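Long-range contacts in twin-arginine translocation pathway signal protein (PDB 2RJO), which probably serves as a periplasmic sugar-binding protein for transport, and holds beta-D-galactopyranose in a cleft between its two lobes: residues A[111-117]-A[282-288]; A[262-266]-A[310-314]; A[125-129]-A[226-230]. All blocks are in the same frame, centred on the assembly; numbering follows the deposited sequence.

Contact 1. Residues A[111-117]-A[282-288]; sequences VAHLSYD and RESFCTA
From His-113 to Ser-115, strand 110-115 runs parallel to strand 283-291, their local axes 22° apart, and four backbone hydrogen bonds alternate along the pair, from His-113 N to Arg-282 O (2.9 Å) through to Cys-286 N to Ser-115 O. Both strands belong to the N-terminal lobe of a type I periplasmic binding protein fold and lead toward its hinge. Ser-115 O also receives a CA-H...O contact from Phe-285 CA at 3.0 Å.

With CG beside the backbone N (chi1 -102°), the Phe-285 ring lies with one face against Tyr-116 C and Asp-117 N. Asp-117 CB makes a CH-pi contact with the same ring, while Asp-117 OD1 caps Ala-120 N of helix 118-132.

The Tyr-116 ring takes Cys-286 CB over one face, 3.6 Å from Tyr-116 CE1, with Cys-286 SG farther above that face. Trp-95 and Trp-251, both of the galactose pocket, also meet this ring, consistent with a second-shell place for Tyr-116, whose side chain is about 8 Å from the sugar. Two waters complete the join: one links Tyr-116 OH to Thr-287 O, and the other accepts from Asp-117 N at 3.0 Å and donates to Cys-286 O at 2.7 Å.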
loop_
_atom_site.group_PDB
_atom_site.type_symbol
_atom_site.label_atom_id
_atom_site.label_comp_id
_atom_site.label_asym_id
_atom_site.label_seq_id
_atom_site.Cartn_x
_atom_site.Cartn_y
_atom_site.Cartn_z
ATOM N N VAL A 111 -12.877 -13.072 -4.600
ATOM C CA VAL A 111 -11.758 -13.697 -5.294
ATOM C C VAL A 111 -10.454 -13.798 -4.519
ATOM O O VAL A 111 -9.865 -14.878 -4.420
ATOM C CB VAL A 111 -11.477 -12.978 -6.614
ATOM C CG1 VAL A 111 -10.335 -13.668 -7.344
ATOM C CG2 VAL A 111 -12.735 -12.956 -7.461
ATOM N N ALA A 112 -9.979 -12.683 -3.979
ATOM C CA ALA A 112 -8.731 -12.743 -3.242
ATOM C C ALA A 112 -8.375 -11.483 -2.470
ATOM O O ALA A 112 -8.920 -10.410 -2.706
ATOM C CB ALA A 112 -7.582 -13.103 -4.198
ATOM N N HIS A 113 -7.458 -11.653 -1.527
ATOM C CA HIS A 113 -6.939 -10.567 -0.714
ATOM C C HIS A 113 -5.442 -10.556 -1.005
ATOM O O HIS A 113 -4.787 -11.603 -0.967
ATOM C CB HIS A 113 -7.168 -10.833 0.775
ATOM C CG HIS A 113 -6.572 -9.790 1.667
ATOM N ND1 HIS A 113 -6.976 -8.472 1.642
ATOM C CD2 HIS A 113 -5.575 -9.859 2.579
ATOM C CE1 HIS A 113 -6.253 -7.775 2.498
ATOM N NE2 HIS A 113 -5.393 -8.592 3.078
ATOM N N LEU A 114 -4.906 -9.387 -1.329
ATOM C CA LEU A 114 -3.486 -9.273 -1.621
ATOM C C LEU A 114 -2.832 -8.374 -0.588
ATOM O O LEU A 114 -3.422 -7.398 -0.138
ATOM C CB LEU A 114 -3.266 -8.675 -3.010
ATOM C CG LEU A 114 -3.913 -9.393 -4.194
ATOM C CD1 LEU A 114 -3.496 -8.671 -5.458
ATOM C CD2 LEU A 114 -3.496 -10.859 -4.237
ATOM N N SER A 115 -1.604 -8.699 -0.209
ATOM C CA SER A 115 -0.914 -7.893 0.772
ATOM C C SER A 115 0.566 -8.214 0.770
ATOM O O SER A 115 1.033 -9.036 -0.013
ATOM C CB SER A 115 -1.502 -8.149 2.161
ATOM O OG SER A 115 -0.981 -7.240 3.115
ATOM N N TYR A 116 1.302 -7.539 1.638
ATOM C CA TYR A 116 2.728 -7.761 1.766
ATOM C C TYR A 116 3.001 -7.844 3.250
ATOM O O TYR A 116 2.207 -7.351 4.061
ATOM C CB TYR A 116 3.512 -6.603 1.165
ATOM C CG TYR A 116 3.360 -6.455 -0.320
ATOM C CD1 TYR A 116 4.393 -6.798 -1.173
ATOM C CD2 TYR A 116 2.194 -5.933 -0.873
ATOM C CE1 TYR A 116 4.279 -6.619 -2.549
ATOM C CE2 TYR A 116 2.065 -5.747 -2.245
ATOM C CZ TYR A 116 3.113 -6.090 -3.078
ATOM O OH TYR A 116 3.012 -5.895 -4.438
ATOM N N ASP A 117 4.120 -8.466 3.596
ATOM C CA ASP A 117 4.541 -8.638 4.979
ATOM C C ASP A 117 5.073 -7.318 5.545
ATOM O O ASP A 117 6.277 -7.046 5.476
ATOM C CB ASP A 117 5.635 -9.707 5.034
ATOM C CG ASP A 117 6.092 -10.007 6.439
ATOM O OD1 ASP A 117 5.821 -9.197 7.356
ATOM O OD2 ASP A 117 6.740 -11.059 6.625
ATOM N N ARG A 282 -5.291 -17.336 -2.489
ATOM C CA ARG A 282 -6.545 -16.709 -2.072
ATOM C C ARG A 282 -6.222 -15.509 -1.178
ATOM O O ARG A 282 -6.830 -14.450 -1.307
ATOM C CB ARG A 282 -7.402 -17.727 -1.320
ATOM C CG ARG A 282 -8.358 -18.492 -2.219
ATOM C CD ARG A 282 -9.503 -17.567 -2.631
ATOM N NE ARG A 282 -10.593 -18.304 -3.238
ATOM C CZ ARG A 282 -11.877 -17.982 -3.136
ATOM N NH1 ARG A 282 -12.260 -16.926 -2.439
ATOM N NH2 ARG A 282 -12.785 -18.717 -3.762
ATOM N N GLU A 283 -5.273 -15.702 -0.267
ATOM C CA GLU A 283 -4.793 -14.656 0.637
ATOM C C GLU A 283 -3.283 -14.726 0.481
ATOM O O GLU A 283 -2.637 -15.619 1.029
ATOM C CB GLU A 283 -5.174 -14.947 2.086
ATOM C CG GLU A 283 -6.632 -14.706 2.406
ATOM C CD GLU A 283 -6.907 -14.700 3.899
ATOM O OE1 GLU A 283 -5.975 -14.998 4.677
ATOM O OE2 GLU A 283 -8.056 -14.402 4.296
ATOM N N SER A 284 -2.724 -13.785 -0.273
ATOM C CA SER A 284 -1.296 -13.796 -0.556
ATOM C C SER A 284 -0.459 -12.631 -0.048
ATOM O O SER A 284 -0.915 -11.491 0.017
ATOM C CB SER A 284 -1.095 -13.884 -2.075
ATOM O OG SER A 284 -2.086 -14.695 -2.697
ATOM N N PHE A 285 0.774 -12.940 0.332
ATOM C CA PHE A 285 1.738 -11.913 0.713
ATOM C C PHE A 285 2.501 -11.910 -0.598
ATOM O O PHE A 285 2.865 -12.977 -1.084
ATOM C CB PHE A 285 2.666 -12.377 1.839
ATOM C CG PHE A 285 2.306 -11.827 3.182
ATOM C CD1 PHE A 285 2.945 -12.291 4.326
ATOM C CD2 PHE A 285 1.323 -10.845 3.312
ATOM C CE1 PHE A 285 2.616 -11.789 5.586
ATOM C CE2 PHE A 285 0.985 -10.336 4.563
ATOM C CZ PHE A 285 1.630 -10.809 5.701
ATOM N N CYS A 286 2.726 -10.746 -1.191
ATOM C CA CYS A 286 3.424 -10.706 -2.469
ATOM C C CYS A 286 4.877 -10.295 -2.308
ATOM O O CYS A 286 5.287 -9.805 -1.255
ATOM C CB CYS A 286 2.717 -9.743 -3.421
ATOM S SG CYS A 286 0.942 -10.047 -3.544
ATOM N N THR A 287 5.660 -10.514 -3.351
ATOM C CA THR A 287 7.068 -10.158 -3.316
ATOM C C THR A 287 7.212 -8.687 -3.641
ATOM O O THR A 287 6.600 -8.202 -4.588
ATOM C CB THR A 287 7.875 -10.971 -4.346
ATOM O OG1 THR A 287 7.813 -12.361 -4.002
ATOM C CG2 THR A 287 9.333 -10.526 -4.362
ATOM N N ALA A 288 8.004 -7.972 -2.848
ATOM C CA ALA A 288 8.232 -6.551 -3.093
ATOM C C ALA A 288 9.732 -6.354 -3.318
ATOM O O ALA A 288 10.507 -7.286 -3.121
ATOM C CB ALA A 288 7.754 -5.737 -1.908
HETATM O O HOH W 1 5.425 -6.559 -6.094
HETATM O O HOH W 2 5.581 -9.852 1.433
#

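Contact 2. Residues A[262-266]-A[310-314]; sequences SMGLQ and WNNLY
Ser-262 and Leu-313 form the tight centre where helix 253-268 meets the irregular loop leading into strand 317-320. With OG anti to the backbone N (chi1 -176°), Ser-262 reaches across to the loop and donates from OG to Trp-310 O at 2.8 Å. The hydroxyl approaches from above the carbonyl plane, 45° out of it, and therefore does not follow a lone pair. Leu-313 CD2 presses against the same hydroxyl, 3.2 Å from Ser-262 OG. Met-263 CG lies 4.1 Å from the same Leu-313 CD2, the two side chains running past each other in opposite directions. The loop reaches this position through an inverse gamma turn centred on Asn-312, after which Leu-313 points at the helix.

One helical turn beyond Ser-262, the contact becomes purely van der Waals and opens toward solvent at Asn-311. The extended side chain of Gln-266 meets Leu-313 from the opposite direction, its amide lying against both methyls, with Gln-266 CD 3.6 Å from Leu-313 CD1. Gln-266 NE2 stays 4.0 Å from Asn-311 O, too far for a hydrogen bond, and Asn-311, which is exposed, starts its side chain away from the helix.

The Trp-310 ring leads away from the helix to meet Phe-30 of helix 18-34 edge-to-face. The loop is thus fixed to the helix by one directional bond beside a leucine contact, whereas the outer amide adds van der Waals contact without a direct polar link to the loop.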
loop_
_atom_site.group_PDB
_atom_site.type_symbol
_atom_site.label_atom_id
_atom_site.label_comp_id
_atom_site.label_asym_id
_atom_site.label_seq_id
_atom_site.Cartn_x
_atom_site.Cartn_y
_atom_site.Cartn_z
ATOM N N SER A 262 -7.606 -8.332 -12.782
ATOM C CA SER A 262 -7.363 -9.480 -13.639
ATOM C C SER A 262 -7.855 -10.759 -12.945
ATOM O O SER A 262 -8.583 -11.550 -13.543
ATOM C CB SER A 262 -5.871 -9.577 -13.959
ATOM O OG SER A 262 -5.606 -10.631 -14.860
HETATM N N MSE A 263 -7.458 -10.952 -11.688
HETATM C CA MSE A 263 -7.882 -12.121 -10.913
HETATM C C MSE A 263 -9.406 -12.170 -10.886
HETATM O O MSE A 263 -10.025 -13.201 -11.173
HETATM C CB MSE A 263 -7.392 -12.028 -9.464
HETATM C CG MSE A 263 -5.925 -12.318 -9.253
HETATM SE SE MSE A 263 -5.411 -11.976 -7.561
HETATM C CE MSE A 263 -4.008 -11.012 -7.861
ATOM N N GLY A 264 -9.996 -11.035 -10.529
ATOM C CA GLY A 264 -11.436 -10.942 -10.450
ATOM C C GLY A 264 -12.146 -11.250 -11.753
ATOM O O GLY A 264 -13.146 -11.960 -11.748
ATOM N N LEU A 265 -11.635 -10.724 -12.864
ATOM C CA LEU A 265 -12.256 -10.944 -14.160
ATOM C C LEU A 265 -12.155 -12.399 -14.603
ATOM O O LEU A 265 -13.108 -12.947 -15.165
ATOM C CB LEU A 265 -11.642 -10.013 -15.219
ATOM C CG LEU A 265 -12.246 -10.039 -16.641
ATOM C CD1 LEU A 265 -13.760 -9.804 -16.583
ATOM C CD2 LEU A 265 -11.570 -8.980 -17.514
ATOM N N GLN A 266 -11.009 -13.029 -14.344
ATOM C CA GLN A 266 -10.815 -14.416 -14.713
ATOM C C GLN A 266 -11.669 -15.330 -13.851
ATOM O O GLN A 266 -12.014 -16.433 -14.262
ATOM C CB GLN A 266 -9.344 -14.809 -14.599
ATOM C CG GLN A 266 -8.489 -14.193 -15.683
ATOM C CD GLN A 266 -7.153 -14.881 -15.854
ATOM O OE1 GLN A 266 -7.066 -16.107 -15.824
ATOM N NE2 GLN A 266 -6.104 -14.093 -16.057
ATOM N N TRP A 310 -0.479 -8.936 -16.671
ATOM C CA TRP A 310 -1.855 -9.244 -16.282
ATOM C C TRP A 310 -2.264 -10.724 -16.354
ATOM O O TRP A 310 -2.981 -11.220 -15.487
ATOM C CB TRP A 310 -2.798 -8.405 -17.144
ATOM C CG TRP A 310 -2.443 -6.918 -17.184
ATOM C CD1 TRP A 310 -2.494 -6.093 -18.276
ATOM C CD2 TRP A 310 -2.047 -6.083 -16.078
ATOM N NE1 TRP A 310 -2.160 -4.810 -17.920
ATOM C CE2 TRP A 310 -1.881 -4.775 -16.582
ATOM C CE3 TRP A 310 -1.813 -6.316 -14.718
ATOM C CZ2 TRP A 310 -1.501 -3.708 -15.766
ATOM C CZ3 TRP A 310 -1.433 -5.255 -13.913
ATOM C CH2 TRP A 310 -1.280 -3.971 -14.438
ATOM N N ASN A 311 -1.818 -11.418 -17.395
ATOM C CA ASN A 311 -2.138 -12.825 -17.606
ATOM C C ASN A 311 -1.557 -13.782 -16.557
ATOM O O ASN A 311 -2.162 -14.800 -16.227
ATOM C CB ASN A 311 -1.635 -13.259 -18.993
ATOM C CG ASN A 311 -0.147 -12.938 -19.206
ATOM O OD1 ASN A 311 0.230 -11.796 -19.546
ATOM N ND2 ASN A 311 0.710 -13.940 -18.982
ATOM N N ASN A 312 -0.379 -13.455 -16.047
ATOM C CA ASN A 312 0.317 -14.290 -15.072
ATOM C C ASN A 312 -0.080 -13.957 -13.626
ATOM O O ASN A 312 0.712 -13.396 -12.870
ATOM C CB ASN A 312 1.815 -14.086 -15.245
ATOM C CG ASN A 312 2.613 -15.261 -14.769
ATOM O OD1 ASN A 312 2.389 -15.773 -13.671
ATOM N ND2 ASN A 312 3.558 -15.706 -15.594
ATOM N N LEU A 313 -1.291 -14.349 -13.243
ATOM C CA LEU A 313 -1.853 -14.072 -11.921
ATOM C C LEU A 313 -1.059 -14.315 -10.631
ATOM O O LEU A 313 -1.090 -13.474 -9.734
ATOM C CB LEU A 313 -3.208 -14.780 -11.790
ATOM C CG LEU A 313 -4.226 -14.486 -12.901
ATOM C CD1 LEU A 313 -5.568 -15.136 -12.578
ATOM C CD2 LEU A 313 -4.387 -12.992 -13.043
ATOM N N TYR A 314 -0.370 -15.444 -10.508
ATOM C CA TYR A 314 0.351 -15.738 -9.267
ATOM C C TYR A 314 1.864 -15.664 -9.387
ATOM O O TYR A 314 2.589 -16.348 -8.659
ATOM C CB TYR A 314 -0.047 -17.131 -8.753
ATOM C CG TYR A 314 -1.515 -17.406 -8.909
ATOM C CD1 TYR A 314 -2.456 -16.695 -8.166
ATOM C CD2 TYR A 314 -1.973 -18.304 -9.871
ATOM C CE1 TYR A 314 -3.817 -16.856 -8.384
ATOM C CE2 TYR A 314 -3.342 -18.475 -10.100
ATOM C CZ TYR A 314 -4.255 -17.742 -9.353
ATOM O OH TYR A 314 -5.604 -17.855 -9.599
#

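Contact 3. Residues A[125-129]-A[226-230]; sequences TATQL and PVTGM
In the C-terminal lobe of the type I periplasmic binding protein fold, helix 118-132 packs on the end strand 227-228 of a parallel sheet, and Thr-125 and Leu-129, one turn apart, face Thr-228 and its neighbours. Thr-228 is the central side chain. Its CG2 methyl rests against the helix, 3.7 Å from Thr-125 O and 3.8 Å from Leu-129 CB. Farther from the cleft, the CD1 branch of Leu-129 reaches the start of the strand, coming within 3.4 Å of Pro-226 O and lying beside the proline ring at Pro-226 CB. Trp-202 of the adjacent strand 198-203 touches both Leu-129 and Thr-228.

Toward the cleft, the chain passes through Gly-229 to selenomethionine Met-230. The two branches of Thr-125 divide the contacts here: its CG2 methyl approaches Gly-229 O and Met-230 CG, while its hydroxyl is near the terminal methyl, OG1 to Met-230 CE being 3.8 Å. The Met-230 side chain is about 6 Å from the bound galactose and touches Arg-154 and Trp-251, two pocket residues, consistent with this end lying behind the sugar site.

The two threonine hydroxyls do not bond to each other directly; a water joins them. Thr-228 OG1, placed between its backbone N and carbonyl carbon (chi1 61°), donates to that water at 2.8 Å. Thr-125 OG1 donates to it at 2.9 Å, and the water itself donates to Gly-229 O at 3.1 Å.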
loop_
_atom_site.group_PDB
_atom_site.type_symbol
_atom_site.label_atom_id
_atom_site.label_comp_id
_atom_site.label_asym_id
_atom_site.label_seq_id
_atom_site.Cartn_x
_atom_site.Cartn_y
_atom_site.Cartn_z
ATOM N N THR A 125 13.344 -1.496 6.444
ATOM C CA THR A 125 13.640 -0.077 6.259
ATOM C C THR A 125 14.191 0.528 7.549
ATOM O O THR A 125 15.061 1.403 7.518
ATOM C CB THR A 125 12.379 0.716 5.812
ATOM O OG1 THR A 125 11.425 0.767 6.882
ATOM C CG2 THR A 125 11.746 0.061 4.602
ATOM N N ALA A 126 13.690 0.050 8.683
ATOM C CA ALA A 126 14.135 0.528 9.980
ATOM C C ALA A 126 15.571 0.090 10.237
ATOM O O ALA A 126 16.363 0.835 10.821
ATOM C CB ALA A 126 13.228 -0.016 11.074
ATOM N N THR A 127 15.904 -1.128 9.821
ATOM C CA THR A 127 17.255 -1.631 10.026
ATOM C C THR A 127 18.245 -0.832 9.190
ATOM O O THR A 127 19.333 -0.503 9.653
ATOM C CB THR A 127 17.357 -3.120 9.654
ATOM O OG1 THR A 127 16.645 -3.892 10.628
ATOM C CG2 THR A 127 18.808 -3.578 9.620
ATOM N N GLN A 128 17.862 -0.520 7.957
ATOM C CA GLN A 128 18.723 0.253 7.072
ATOM C C GLN A 128 18.919 1.650 7.638
ATOM O O GLN A 128 20.017 2.201 7.570
ATOM C CB GLN A 128 18.107 0.355 5.678
ATOM C CG GLN A 128 18.889 1.257 4.735
ATOM C CD GLN A 128 20.284 0.725 4.435
ATOM O OE1 GLN A 128 20.447 -0.261 3.705
ATOM N NE2 GLN A 128 21.299 1.373 5.006
ATOM N N LEU A 129 17.843 2.220 8.179
ATOM C CA LEU A 129 17.888 3.550 8.764
ATOM C C LEU A 129 18.840 3.593 9.962
ATOM O O LEU A 129 19.660 4.504 10.089
ATOM C CB LEU A 129 16.485 3.973 9.200
ATOM C CG LEU A 129 16.385 5.292 9.964
ATOM C CD1 LEU A 129 16.709 6.451 9.028
ATOM C CD2 LEU A 129 14.990 5.458 10.549
ATOM N N PRO A 226 18.840 11.195 7.803
ATOM C CA PRO A 226 18.336 10.063 7.019
ATOM C C PRO A 226 16.859 9.766 7.276
ATOM O O PRO A 226 16.391 9.777 8.412
ATOM C CB PRO A 226 19.251 8.923 7.447
ATOM C CG PRO A 226 19.540 9.247 8.862
ATOM C CD PRO A 226 19.830 10.732 8.791
ATOM N N VAL A 227 16.131 9.501 6.200
ATOM C CA VAL A 227 14.710 9.214 6.291
ATOM C C VAL A 227 14.373 8.013 5.437
ATOM O O VAL A 227 15.021 7.779 4.414
ATOM C CB VAL A 227 13.888 10.398 5.780
ATOM C CG1 VAL A 227 12.410 10.161 6.052
ATOM C CG2 VAL A 227 14.374 11.685 6.425
ATOM N N THR A 228 13.374 7.243 5.859
ATOM C CA THR A 228 12.935 6.086 5.088
ATOM C C THR A 228 11.419 6.097 4.899
ATOM O O THR A 228 10.686 6.705 5.680
ATOM C CB THR A 228 13.329 4.759 5.752
ATOM O OG1 THR A 228 12.719 4.660 7.044
ATOM C CG2 THR A 228 14.833 4.654 5.873
ATOM N N GLY A 229 10.959 5.421 3.853
ATOM C CA GLY A 229 9.542 5.360 3.565
ATOM C C GLY A 229 9.151 3.983 3.070
ATOM O O GLY A 229 9.835 3.006 3.364
HETATM N N MSE A 230 8.054 3.901 2.330
HETATM C CA MSE A 230 7.580 2.636 1.786
HETATM C C MSE A 230 6.526 2.908 0.732
HETATM O O MSE A 230 5.632 3.715 0.951
HETATM C CB MSE A 230 6.999 1.731 2.892
HETATM C CG MSE A 230 8.028 0.786 3.511
HETATM SE SE MSE A 230 7.393 -0.399 4.740
HETATM C CE MSE A 230 7.735 0.473 6.234
HETATM O O HOH W 3 10.327 3.372 6.363
#

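All three contacts are largely buried, but they join different elements: strand to strand, helix to loop, and helix to edge strand. Contacts 1 and 2 share the N-terminal lobe and touch: helix 253-268 takes part in both packings, with selenomethionine Met-263 meeting Leu-114 of the sheet as well as Leu-313. Contact 3 lies in the other lobe, its centre about 23 Å from that of contact 1, yet the chain passes directly from strand 110-115 into helix 118-132. Repeated backbone bonds dominate contact 1, a single side-chain bond marks contact 2, and apolar packing with a shared water characterises contact 3. Contacts 1 and 2 each reach the surface, at Thr-287 and at Asn-311, while contact 3 has no exposed residue among those that touch.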